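Local structure of Ent-copalyl diphosphate synthase (Streptomyces platensis, 5BP8) at residues Q264-N269 with V504-A509; S274-E279 with A510-L515; C409-A414 with M460-P465; Y454-L459 with R477-L482. The protein is a mostly helical protein of the terpene cyclase type, part of which is related to the C-terminal domain of squalene-hopene cyclases. One frame throughout, in Å; residues are numbered along the deposited sequence. Where two conformers were deposited one is given.

Contact 1: residues Q264-N269 with V504-A509; sequences QAWVLN and VTVIRA
V267 and A509 hold the tight part of this contact. The A509 methyl CB lies against V267, 4.0 Å from its CA and 4.1 Å from its CG2. V267 CG2 also meets the T505 methyl CG2 at 4.0 Å, so one branch of the valine fits between a threonine and an alanine one helical turn apart. The V267 torsion explains this: CG1 is anti to the backbone N (chi1 170°), which puts CG2 beside that nitrogen and facing helix 504-518.

A second touch is made by W266 CB and V506 CG2, 4.0 Å apart. Beyond CB the indole leads away from helix 504-518, and its ring meets V506 CG1 only obliquely. W266 is partly exposed, whereas V267, V506 and A509 are buried. No hydrogen bond crosses.

The segments run almost parallel, at 8°, with their axes 8.8 Å apart. That is consistent with neighbouring inner helices of an alpha/alpha barrel. The W266 ring lies next to H354 and F262 and touches helix 307-319. Helix 7-20 covers T505 and A509 through L15, and L268 through L16. Helix 282-291 packs on Q264 and L268.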
loop_
_atom_site.group_PDB
_atom_site.type_symbol
_atom_site.label_atom_id
_atom_site.label_comp_id
_atom_site.label_asym_id
_atom_site.label_seq_id
_atom_site.Cartn_x
_atom_site.Cartn_y
_atom_site.Cartn_z
ATOM N N GLN A 264 -6.337 1.407 11.816
ATOM C CA GLN A 264 -6.641 1.342 13.264
ATOM C C GLN A 264 -5.576 0.523 13.999
ATOM O O GLN A 264 -5.042 0.981 15.013
ATOM C CB GLN A 264 -8.023 0.773 13.520
ATOM C CG GLN A 264 -9.120 1.735 13.127
ATOM C CD GLN A 264 -10.532 1.188 13.268
ATOM O OE1 GLN A 264 -10.780 -0.023 13.240
ATOM N NE2 GLN A 264 -11.487 2.102 13.341
ATOM N N ALA A 265 -5.246 -0.656 13.467
ATOM C CA ALA A 265 -4.258 -1.531 14.120
ATOM C C ALA A 265 -2.854 -0.936 14.118
ATOM O O ALA A 265 -2.135 -0.985 15.121
ATOM C CB ALA A 265 -4.240 -2.880 13.443
ATOM N N TRP A 266 -2.452 -0.388 12.974
ATOM C CA TRP A 266 -1.109 0.174 12.864
ATOM C C TRP A 266 -0.951 1.415 13.764
ATOM O O TRP A 266 0.066 1.563 14.448
ATOM C CB TRP A 266 -0.723 0.465 11.400
ATOM C CG TRP A 266 0.060 -0.697 10.670
ATOM C CD1 TRP A 266 1.374 -0.668 10.283
ATOM C CD2 TRP A 266 -0.437 -2.015 10.279
ATOM N NE1 TRP A 266 1.720 -1.846 9.661
ATOM C CE2 TRP A 266 0.641 -2.694 9.641
ATOM C CE3 TRP A 266 -1.667 -2.684 10.429
ATOM C CZ2 TRP A 266 0.516 -4.012 9.110
ATOM C CZ3 TRP A 266 -1.806 -4.002 9.851
ATOM C CH2 TRP A 266 -0.718 -4.643 9.223
ATOM N N VAL A 267 -1.964 2.270 13.805
ATOM C CA VAL A 267 -1.953 3.417 14.690
ATOM C C VAL A 267 -1.862 2.964 16.148
ATOM O O VAL A 267 -1.009 3.457 16.910
ATOM C CB VAL A 267 -3.181 4.325 14.500
ATOM C CG1 VAL A 267 -3.241 5.362 15.610
ATOM C CG2 VAL A 267 -3.129 5.027 13.140
ATOM N N LEU A 268 -2.727 2.028 16.544
ATOM C CA LEU A 268 -2.678 1.524 17.912
ATOM C C LEU A 268 -1.344 0.860 18.265
ATOM O O LEU A 268 -0.803 1.085 19.361
ATOM C CB LEU A 268 -3.834 0.559 18.154
ATOM C CG LEU A 268 -5.205 1.208 18.258
ATOM C CD1 LEU A 268 -6.275 0.143 18.194
ATOM C CD2 LEU A 268 -5.277 2.014 19.557
ATOM N N ASN A 269 -0.777 0.071 17.352
ATOM C CA ASN A 269 0.514 -0.578 17.634
ATOM C C ASN A 269 1.679 0.391 17.698
ATOM O O ASN A 269 2.581 0.234 18.524
ATOM C CB ASN A 269 0.818 -1.731 16.664
ATOM C CG ASN A 269 -0.099 -2.927 16.889
ATOM O OD1 ASN A 269 -0.522 -3.210 18.022
ATOM N ND2 ASN A 269 -0.427 -3.629 15.809
ATOM N N VAL A 504 -1.265 7.889 5.101
ATOM C CA VAL A 504 -0.718 9.093 5.716
ATOM C C VAL A 504 -0.832 9.054 7.255
ATOM O O VAL A 504 0.082 9.443 7.957
ATOM C CB VAL A 504 -1.409 10.359 5.140
ATOM C CG1 VAL A 504 -1.033 11.610 5.928
ATOM C CG2 VAL A 504 -1.093 10.514 3.643
ATOM N N THR A 505 -1.945 8.557 7.762
ATOM C CA THR A 505 -2.164 8.566 9.212
ATOM C C THR A 505 -1.255 7.519 9.847
ATOM O O THR A 505 -0.683 7.734 10.921
ATOM C CB THR A 505 -3.623 8.303 9.532
ATOM O OG1 THR A 505 -4.431 9.312 8.885
ATOM C CG2 THR A 505 -3.865 8.318 11.040
ATOM N N VAL A 506 -1.095 6.401 9.151
ATOM C CA VAL A 506 -0.111 5.384 9.546
ATOM C C VAL A 506 1.292 5.978 9.688
ATOM O O VAL A 506 2.015 5.724 10.665
ATOM C CB VAL A 506 -0.164 4.173 8.579
ATOM C CG1 VAL A 506 1.025 3.245 8.781
ATOM C CG2 VAL A 506 -1.443 3.383 8.790
ATOM N N ILE A 507 1.690 6.779 8.715
ATOM C CA ILE A 507 3.003 7.393 8.763
ATOM C C ILE A 507 3.102 8.408 9.923
ATOM O O ILE A 507 4.100 8.426 10.635
ATOM C CB ILE A 507 3.346 8.044 7.408
ATOM C CG1 ILE A 507 3.436 6.973 6.314
ATOM C CG2 ILE A 507 4.669 8.801 7.484
ATOM C CD1 ILE A 507 3.438 7.557 4.899
ATOM N N ARG A 508 2.064 9.210 10.112
ATOM C CA ARG A 508 2.025 10.182 11.199
ATOM C C ARG A 508 2.185 9.470 12.543
ATOM O O ARG A 508 2.863 9.983 13.444
ATOM C CB ARG A 508 0.747 11.026 11.169
ATOM C CG ARG A 508 0.677 11.952 9.950
ATOM C CD ARG A 508 -0.514 12.894 9.936
ATOM N NE ARG A 508 -0.232 14.076 10.739
ATOM C CZ ARG A 508 -0.794 15.279 10.588
ATOM N NH1 ARG A 508 -1.699 15.535 9.631
ATOM N NH2 ARG A 508 -0.429 16.253 11.413
ATOM N N ALA A 509 1.581 8.286 12.674
ATOM C CA ALA A 509 1.673 7.539 13.934
ATOM C C ALA A 509 3.081 7.012 14.153
ATOM O O ALA A 509 3.595 7.018 15.270
ATOM C CB ALA A 509 0.645 6.421 13.986
#

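Contact 2: residues S274-E279 with A510-L515. With SO4 (sulfate ion), chain C.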
loop_
_atom_site.group_PDB
_atom_site.type_symbol
_atom_site.label_atom_id
_atom_site.label_comp_id
_atom_site.label_asym_id
_atom_site.label_seq_id
_atom_site.Cartn_x
_atom_site.Cartn_y
_atom_site.Cartn_z
ATOM N N SER A 274 5.248 3.512 21.470
ATOM C CA SER A 274 5.785 4.848 21.722
ATOM C C SER A 274 6.178 5.106 23.172
ATOM O O SER A 274 6.984 5.989 23.435
ATOM C CB SER A 274 4.769 5.916 21.300
ATOM O OG SER A 274 3.670 5.974 22.190
ATOM N N GLY A 275 5.573 4.384 24.107
ATOM C CA GLY A 275 5.787 4.701 25.530
ATOM C C GLY A 275 4.947 5.867 26.043
ATOM O O GLY A 275 5.029 6.210 27.220
ATOM N N LEU A 276 4.123 6.479 25.186
ATOM C CA LEU A 276 3.213 7.544 25.612
ATOM C C LEU A 276 1.998 7.033 26.381
ATOM O O LEU A 276 1.486 5.943 26.115
ATOM C CB LEU A 276 2.729 8.361 24.401
ATOM C CG LEU A 276 3.827 9.134 23.679
ATOM C CD1 LEU A 276 3.288 9.654 22.341
ATOM C CD2 LEU A 276 4.350 10.294 24.511
ATOM N N ARG A 277 1.528 7.853 27.327
ATOM C CA ARG A 277 0.306 7.577 28.066
ATOM C C ARG A 277 -0.876 8.137 27.295
ATOM O O ARG A 277 -0.847 9.268 26.835
ATOM C CB ARG A 277 0.332 8.191 29.478
ATOM C CG ARG A 277 1.268 7.489 30.459
ATOM C CD ARG A 277 1.129 8.030 31.888
ATOM N NE ARG A 277 2.083 9.113 32.149
ATOM C CZ ARG A 277 1.804 10.421 32.218
ATOM N NH1 ARG A 277 2.788 11.280 32.459
ATOM N NH2 ARG A 277 0.563 10.887 32.056
ATOM N N TYR A 278 -1.888 7.309 27.121
ATOM C CA TYR A 278 -3.122 7.701 26.471
ATOM C C TYR A 278 -4.133 6.650 26.817
ATOM O O TYR A 278 -3.778 5.564 27.304
ATOM C CB TYR A 278 -2.964 7.738 24.942
ATOM C CG TYR A 278 -2.527 6.417 24.394
ATOM C CD1 TYR A 278 -3.460 5.450 24.005
ATOM C CD2 TYR A 278 -1.182 6.115 24.288
ATOM C CE1 TYR A 278 -3.053 4.225 23.513
ATOM C CE2 TYR A 278 -0.764 4.899 23.796
ATOM C CZ TYR A 278 -1.698 3.956 23.422
ATOM O OH TYR A 278 -1.247 2.756 22.945
ATOM N N GLU A 279 -5.388 6.982 26.558
ATOM C CA GLU A 279 -6.473 6.030 26.608
ATOM C C GLU A 279 -6.950 5.774 25.166
ATOM O O GLU A 279 -7.393 6.706 24.469
ATOM C CB GLU A 279 -7.584 6.606 27.483
ATOM C CG GLU A 279 -8.823 5.741 27.605
ATOM C CD GLU A 279 -8.590 4.458 28.378
ATOM O OE1 GLU A 279 -7.560 4.338 29.082
ATOM O OE2 GLU A 279 -9.463 3.568 28.295
ATOM N N ALA A 510 3.726 6.574 13.076
ATOM C CA ALA A 510 5.091 6.144 13.137
ATOM C C ALA A 510 6.041 7.271 13.540
ATOM O O ALA A 510 6.976 7.064 14.337
ATOM C CB ALA A 510 5.516 5.526 11.804
ATOM N N ARG A 511 5.793 8.455 13.005
ATOM C CA ARG A 511 6.589 9.629 13.326
ATOM C C ARG A 511 6.437 9.968 14.818
ATOM O O ARG A 511 7.422 10.198 15.516
ATOM C CB ARG A 511 6.191 10.825 12.475
ATOM C CG ARG A 511 6.919 12.113 12.828
ATOM C CD ARG A 511 6.429 13.284 11.986
ATOM N NE ARG A 511 7.213 14.493 12.206
ATOM C CZ ARG A 511 6.931 15.458 13.091
ATOM N NH1 ARG A 511 5.870 15.393 13.887
ATOM N NH2 ARG A 511 7.718 16.517 13.164
ATOM N N LEU A 512 5.201 9.954 15.283
ATOM C CA LEU A 512 4.932 10.274 16.698
ATOM C C LEU A 512 5.673 9.311 17.634
ATOM O O LEU A 512 6.343 9.748 18.585
ATOM C CB LEU A 512 3.437 10.297 16.963
ATOM C CG LEU A 512 3.008 10.524 18.431
ATOM C CD1 LEU A 512 3.563 11.824 18.964
ATOM C CD2 LEU A 512 1.499 10.507 18.567
ATOM N N ALA A 513 5.577 8.016 17.344
ATOM C CA ALA A 513 6.302 6.989 18.101
ATOM C C ALA A 513 7.809 7.229 18.139
ATOM O O ALA A 513 8.432 7.169 19.212
ATOM C CB ALA A 513 5.993 5.612 17.548
ATOM N N ALA A 514 8.406 7.496 16.975
ATOM C CA ALA A 514 9.821 7.821 16.873
ATOM C C ALA A 514 10.224 9.011 17.746
ATOM O O ALA A 514 11.188 8.930 18.499
ATOM C CB ALA A 514 10.202 8.095 15.430
ATOM N N LEU A 515 9.471 10.097 17.654
ATOM C CA LEU A 515 9.792 11.304 18.384
ATOM C C LEU A 515 9.615 11.106 19.894
ATOM O O LEU A 515 10.396 11.652 20.667
ATOM C CB LEU A 515 8.960 12.495 17.884
ATOM C CG LEU A 515 9.335 13.066 16.505
ATOM C CD1 LEU A 515 8.401 14.203 16.164
ATOM C CD2 LEU A 515 10.755 13.575 16.460
HETATM S S SO4 C . 6.613 18.784 16.008
HETATM O O1 SO4 C . 7.408 18.891 17.263
HETATM O O2 SO4 C . 7.555 18.755 14.875
HETATM O O3 SO4 C . 5.719 19.954 15.859
HETATM O O4 SO4 C . 5.788 17.555 16.055
#
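The backbones come close where helix 260-274 ends, with the CA atoms of S274 and A513 4.2 Å apart; G275 then leaves helical geometry with a positive phi of 80°. S274 CB rests on A513 CA at 3.7 Å. The two small residues allow this near approach. The S274 hydroxyl serves its own chain. OG accepts from L276 N at 3.1 Å, nearly straight at 164°, which makes an ST turn, and it is also bonded to L271 O. Chi1 of 72° sets OG between the backbone N and the carbonyl carbon, within range of the L276 amide.

The turn takes the chain out of what is probably an inner barrel helix into the loop before helix 282-291. L276 then points back at helix 504-518. Its CD1 meets L512 CG at 4.0 Å, and the two leucines cross obliquely.

R511 points elsewhere, with its chain extended from CG to NE. Its guanidinium holds a sulfate by its edge: NH2 to O2 is 2.8 Å and NH1 to O4 is 3.1 Å. R8 NH2 bonds the same ion. L515 CD1 lies 3.5 Å above one guanidinium face, over its centre.

Contact 3: residues C409-A414 with M460-P465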
loop_
_atom_site.group_PDB
_atom_site.type_symbol
_atom_site.label_atom_id
_atom_site.label_comp_id
_atom_site.label_asym_id
_atom_site.label_seq_id
_atom_site.Cartn_x
_atom_site.Cartn_y
_atom_site.Cartn_z
ATOM N N CYS A 409 10.959 -6.761 11.234
ATOM C CA CYS A 409 11.579 -8.029 11.595
ATOM C C CYS A 409 12.469 -7.906 12.799
ATOM O O CYS A 409 12.398 -8.752 13.707
ATOM C CB CYS A 409 12.359 -8.597 10.412
ATOM S SG CYS A 409 11.273 -9.066 9.064
ATOM N N ALA A 410 13.298 -6.869 12.840
ATOM C CA ALA A 410 14.206 -6.691 13.997
ATOM C C ALA A 410 13.436 -6.389 15.278
ATOM O O ALA A 410 13.826 -6.856 16.356
ATOM C CB ALA A 410 15.218 -5.601 13.738
ATOM N N LEU A 411 12.358 -5.612 15.180
ATOM C CA LEU A 411 11.601 -5.249 16.377
ATOM C C LEU A 411 10.790 -6.415 16.928
ATOM O O LEU A 411 10.631 -6.528 18.142
ATOM C CB LEU A 411 10.670 -4.059 16.116
ATOM C CG LEU A 411 11.435 -2.729 15.956
ATOM C CD1 LEU A 411 10.515 -1.639 15.418
ATOM C CD2 LEU A 411 12.124 -2.340 17.261
ATOM N N ALA A 412 10.281 -7.266 16.040
ATOM C CA ALA A 412 9.578 -8.477 16.442
ATOM C C ALA A 412 10.577 -9.433 17.117
ATOM O O ALA A 412 10.292 -9.984 18.193
ATOM C CB ALA A 412 8.948 -9.139 15.230
ATOM N N LEU A 413 11.724 -9.624 16.482
ATOM C CA LEU A 413 12.772 -10.501 17.041
ATOM C C LEU A 413 13.366 -9.983 18.350
ATOM O O LEU A 413 13.754 -10.788 19.217
ATOM C CB LEU A 413 13.880 -10.730 16.034
ATOM C CG LEU A 413 13.567 -11.693 14.892
ATOM C CD1 LEU A 413 14.591 -11.475 13.787
ATOM C CD2 LEU A 413 13.532 -13.156 15.314
ATOM N N ALA A 414 13.473 -8.666 18.494
ATOM C CA ALA A 414 14.017 -8.065 19.711
ATOM C C ALA A 414 13.132 -8.375 20.927
ATOM O O ALA A 414 13.623 -8.711 22.004
ATOM C CB ALA A 414 14.179 -6.562 19.542
HETATM N N MSE A 460 16.077 3.063 18.994
HETATM C CA MSE A 460 15.677 3.330 20.387
HETATM C C MSE A 460 15.144 2.098 21.072
HETATM O O MSE A 460 15.526 1.797 22.235
HETATM C CB MSE A 460 14.705 4.499 20.464
HETATM C CG MSE A 460 15.310 5.820 20.018
HETATM SE SE MSE A 460 16.787 6.433 21.176
HETATM C CE MSE A 460 18.352 5.409 20.643
ATOM N N ARG A 461 14.282 1.349 20.398
ATOM C CA ARG A 461 13.645 0.205 21.050
ATOM C C ARG A 461 14.594 -0.975 21.287
ATOM O O ARG A 461 14.327 -1.812 22.165
ATOM C CB ARG A 461 12.399 -0.239 20.303
ATOM C CG ARG A 461 11.241 0.760 20.408
ATOM C CD ARG A 461 10.140 0.503 19.395
ATOM N NE ARG A 461 9.494 -0.802 19.516
ATOM C CZ ARG A 461 8.542 -1.242 18.686
ATOM N NH1 ARG A 461 8.101 -0.491 17.671
ATOM N NH2 ARG A 461 8.034 -2.435 18.858
ATOM N N THR A 462 15.702 -1.036 20.549
ATOM C CA THR A 462 16.633 -2.162 20.667
ATOM C C THR A 462 17.913 -1.767 21.376
ATOM O O THR A 462 18.866 -2.533 21.398
ATOM C CB THR A 462 16.977 -2.770 19.291
ATOM O OG1 THR A 462 17.673 -1.814 18.479
ATOM C CG2 THR A 462 15.723 -3.256 18.599
ATOM N N ARG A 463 17.926 -0.569 21.952
ATOM C CA ARG A 463 19.087 -0.026 22.617
ATOM C C ARG A 463 19.275 -0.808 23.909
ATOM O O ARG A 463 18.302 -1.218 24.515
ATOM C CB ARG A 463 18.839 1.448 22.921
ATOM C CG ARG A 463 20.034 2.253 23.396
ATOM C CD ARG A 463 19.735 3.742 23.241
ATOM N NE ARG A 463 20.331 4.584 24.285
ATOM C CZ ARG A 463 19.668 5.139 25.308
ATOM N NH1 ARG A 463 18.355 4.952 25.473
ATOM N NH2 ARG A 463 20.330 5.890 26.185
ATOM N N THR A 464 20.524 -1.044 24.286
ATOM C CA THR A 464 20.834 -1.673 25.581
ATOM C C THR A 464 21.843 -0.831 26.336
ATOM O O THR A 464 22.442 0.088 25.763
ATOM C CB THR A 464 21.388 -3.106 25.414
ATOM O OG1 THR A 464 22.603 -3.084 24.650
ATOM C CG2 THR A 464 20.361 -3.998 24.741
ATOM N N PRO A 465 22.043 -1.138 27.638
ATOM C CA PRO A 465 23.170 -0.588 28.365
ATOM C C PRO A 465 24.484 -0.743 27.600
ATOM O O PRO A 465 25.304 0.172 27.617
ATOM C CB PRO A 465 23.188 -1.423 29.650
ATOM C CG PRO A 465 21.750 -1.766 29.887
ATOM C CD PRO A 465 21.079 -1.803 28.538
#
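T462 OG1 is hydrogen-bonded to L458 O, while the methyl of the same threonine faces L411 and A414. T462 is the first residue to leave helical geometry after helix 449-461. The contact therefore packs the end of that helix on helix 402-416. Both are probably inner helices of an alpha/alpha barrel of the kind known from squalene-hopene cyclase relatives.

The threonine torsion divides the two roles. Chi1 of 64° puts OG1 between the backbone N and the carbonyl carbon, turned back to the helix, and leaves CG2 for the apolar side. CG2 lies 3.8 Å from A414 CB and 3.9 Å from L411 CD2. V425 of helix 422-435 touches both A414 and T462. R422 NH2 bonds T462 O, so the helix end also has a polar partner.

L411 carries the other half. Both its methyls lie on one side of the R461 side chain, CD2 at CB and NE, CD1 over the guanidinium. The two side chains cross at about a right angle. R461 reaches this position because its chain bends at chi3 (61°), which brings the guanidinium back beside the leucine. R461 NH1 has a weak bond to Q457 OE1. R461 is partly exposed, whereas L411 and T462 are buried. L411 CD2 packs against R461 CB at 3.7 Å. This is a leucine on a flat cationic group, with no hydrogen bond between them. L411 CD1 sits 3.5 Å above one face of the guanidinium, offset toward the rim, with R461 NH1 as its nearest atom.

Contact 4: residues Y454-L459 with R477-L482. With SO4 (sulfate ion), chain D.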
loop_
_atom_site.group_PDB
_atom_site.type_symbol
_atom_site.label_atom_id
_atom_site.label_comp_id
_atom_site.label_asym_id
_atom_site.label_seq_id
_atom_site.Cartn_x
_atom_site.Cartn_y
_atom_site.Cartn_z
ATOM N N TYR A 454 10.919 4.791 11.100
ATOM C CA TYR A 454 11.180 3.367 11.344
ATOM C C TYR A 454 12.563 3.115 11.952
ATOM O O TYR A 454 12.706 2.286 12.856
ATOM C CB TYR A 454 11.006 2.512 10.082
ATOM C CG TYR A 454 9.601 2.562 9.482
ATOM C CD1 TYR A 454 8.475 2.784 10.280
ATOM C CD2 TYR A 454 9.407 2.309 8.136
ATOM C CE1 TYR A 454 7.196 2.815 9.735
ATOM C CE2 TYR A 454 8.139 2.329 7.576
ATOM C CZ TYR A 454 7.036 2.580 8.384
ATOM O OH TYR A 454 5.759 2.646 7.875
HETATM N N MSE A 455 13.580 3.799 11.437
HETATM C CA MSE A 455 14.941 3.621 11.944
HETATM C C MSE A 455 15.123 4.192 13.323
HETATM O O MSE A 455 15.832 3.593 14.156
HETATM C CB MSE A 455 15.965 4.180 10.954
HETATM C CG MSE A 455 15.982 3.320 9.693
HETATM SE SE MSE A 455 16.496 1.446 9.958
HETATM C CE MSE A 455 14.751 0.597 10.075
ATOM N N VAL A 456 14.527 5.337 13.608
ATOM C CA VAL A 456 14.611 5.893 14.962
ATOM C C VAL A 456 13.992 4.908 15.978
ATOM O O VAL A 456 14.602 4.621 17.040
ATOM C CB VAL A 456 13.961 7.288 15.048
ATOM C CG1 VAL A 456 13.750 7.713 16.491
ATOM C CG2 VAL A 456 14.812 8.304 14.308
ATOM N N GLN A 457 12.826 4.363 15.641
ATOM C CA GLN A 457 12.182 3.347 16.481
ATOM C C GLN A 457 13.048 2.122 16.684
ATOM O O GLN A 457 13.194 1.659 17.820
ATOM C CB GLN A 457 10.873 2.866 15.889
ATOM C CG GLN A 457 9.767 3.887 15.921
ATOM C CD GLN A 457 8.454 3.298 15.454
ATOM O OE1 GLN A 457 8.038 2.225 15.923
ATOM N NE2 GLN A 457 7.784 4.001 14.535
ATOM N N LEU A 458 13.610 1.594 15.592
ATOM C CA LEU A 458 14.486 0.431 15.658
ATOM C C LEU A 458 15.628 0.687 16.622
ATOM O O LEU A 458 15.900 -0.138 17.510
ATOM C CB LEU A 458 15.041 0.074 14.276
ATOM C CG LEU A 458 16.035 -1.089 14.189
ATOM C CD1 LEU A 458 15.533 -2.319 14.917
ATOM C CD2 LEU A 458 16.353 -1.449 12.741
ATOM N N LEU A 459 16.321 1.817 16.437
ATOM C CA LEU A 459 17.494 2.129 17.248
ATOM C C LEU A 459 17.149 2.329 18.722
ATOM O O LEU A 459 17.851 1.801 19.602
ATOM C CB LEU A 459 18.213 3.363 16.705
ATOM C CG LEU A 459 18.894 3.209 15.339
ATOM C CD1 LEU A 459 19.375 4.564 14.835
ATOM C CD2 LEU A 459 20.055 2.231 15.391
ATOM N N ARG A 477 19.878 12.397 15.560
ATOM C CA ARG A 477 19.950 13.081 14.271
ATOM C C ARG A 477 18.676 12.753 13.461
ATOM O O ARG A 477 18.147 13.623 12.758
ATOM C CB ARG A 477 21.213 12.677 13.488
ATOM C CG ARG A 477 22.526 13.300 14.020
ATOM C CD ARG A 477 23.695 13.119 13.072
ATOM N NE ARG A 477 23.937 11.721 12.703
ATOM C CZ ARG A 477 24.672 10.851 13.398
ATOM N NH1 ARG A 477 25.268 11.197 14.538
ATOM N NH2 ARG A 477 24.814 9.608 12.951
ATOM N N GLY A 478 18.210 11.505 13.578
ATOM C CA GLY A 478 16.924 11.065 12.987
ATOM C C GLY A 478 15.791 11.944 13.469
ATOM O O GLY A 478 15.022 12.491 12.670
ATOM N N CYS A 479 15.719 12.135 14.790
ATOM C CA CYS A 479 14.698 12.983 15.376
ATOM C C CYS A 479 14.797 14.437 14.919
ATOM O O CYS A 479 13.779 15.079 14.617
ATOM C CB CYS A 479 14.706 12.894 16.913
ATOM S SG CYS A 479 14.038 11.349 17.548
ATOM N N ASP A 480 16.020 14.950 14.841
ATOM C CA ASP A 480 16.257 16.278 14.286
ATOM C C ASP A 480 15.692 16.395 12.873
ATOM O O ASP A 480 15.031 17.371 12.550
ATOM C CB ASP A 480 17.754 16.582 14.243
ATOM C CG ASP A 480 18.347 16.817 15.617
ATOM O OD1 ASP A 480 17.588 17.046 16.592
ATOM O OD2 ASP A 480 19.581 16.750 15.712
ATOM N N ALA A 481 15.938 15.392 12.033
ATOM C CA ALA A 481 15.379 15.403 10.688
ATOM C C ALA A 481 13.849 15.436 10.688
ATOM O O ALA A 481 13.222 16.143 9.880
ATOM C CB ALA A 481 15.897 14.221 9.869
ATOM N N LEU A 482 13.237 14.661 11.575
ATOM C CA LEU A 482 11.786 14.620 11.662
ATOM C C LEU A 482 11.190 15.956 12.102
ATOM O O LEU A 482 10.128 16.370 11.610
ATOM C CB LEU A 482 11.335 13.500 12.611
ATOM C CG LEU A 482 11.623 12.065 12.157
ATOM C CD1 LEU A 482 11.268 11.090 13.274
ATOM C CD2 LEU A 482 10.840 11.716 10.889
HETATM S S SO4 D . 28.877 9.745 15.321
HETATM O O1 SO4 D . 29.845 8.983 16.153
HETATM O O2 SO4 D . 28.659 9.019 14.049
HETATM O O3 SO4 D . 27.612 9.879 16.075
HETATM O O4 SO4 D . 29.414 11.092 15.006
#
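A helical hairpin carries this contact: helix 449-461 and the next helix in the chain, 469-484, lie roughly antiparallel. V456 touches G478 and C479. Its CG2 reaches the G478 backbone, 3.7 Å from CA and 3.9 Å from C. The other branch, CG1, meets C479 SG at 3.8 Å. The valine torsion splits the branches in this way, with CG1 anti to the backbone N (chi1 166°) and CG2 beside that nitrogen.

G478 has no side chain, so the valine methyl lies directly on the main chain. The CA atoms of V456 and G478 are 6.0 Å apart, a close approach for two helices. The touching residues are all buried. No hydrogen bond crosses, and the contact is apolar packing.

Such antiparallel pairing of successive helices is the building principle of alpha/alpha barrels. Here helix 449-461 is probably the inner member and helix 469-484 the outer one. Helix 504-518 fills in beside the pair, with A514 touching both V456 and L482. On another side of helix 449-461, the selenomethionine M455 packs on Y403 and A407 of helix 402-416 and on W442.

R477 lies on the exposed side of helix 469-484. Its NH1 gives a hydrogen bond to O3 of a sulfate ion, 3.1 Å long and somewhat bent at 153°. That oxygen lies at the guanidinium edge, near its plane. R473 NE bonds the same sulfate, and R477 NH2 has a weak bond to Q436 OE1.

Helix 504-518 serves contacts 1 and 2 in succession, and their centres are 10 Å apart. Helix 449-461 likewise serves contacts 3 and 4, with centres 14 Å apart. The two pairs meet between contacts 2 and 4, centres 13 Å apart: R511 NH2 is probably hydrogen-bonded to L482 O at 2.9 Å, and A510 CB lies 3.8 Å from Y454 CE1. Contacts 2 and 4 each include an arginine bound to its own sulfate, probably from the crystallisation liquor. Contacts 1 and 2 join helix 260-274 and its following loop to 504-518, and contact 3 joins 402-416 to 449-461. These four helices are probably consecutive inner helices of one barrel; contact 4 adds the probable outer helix 469-484.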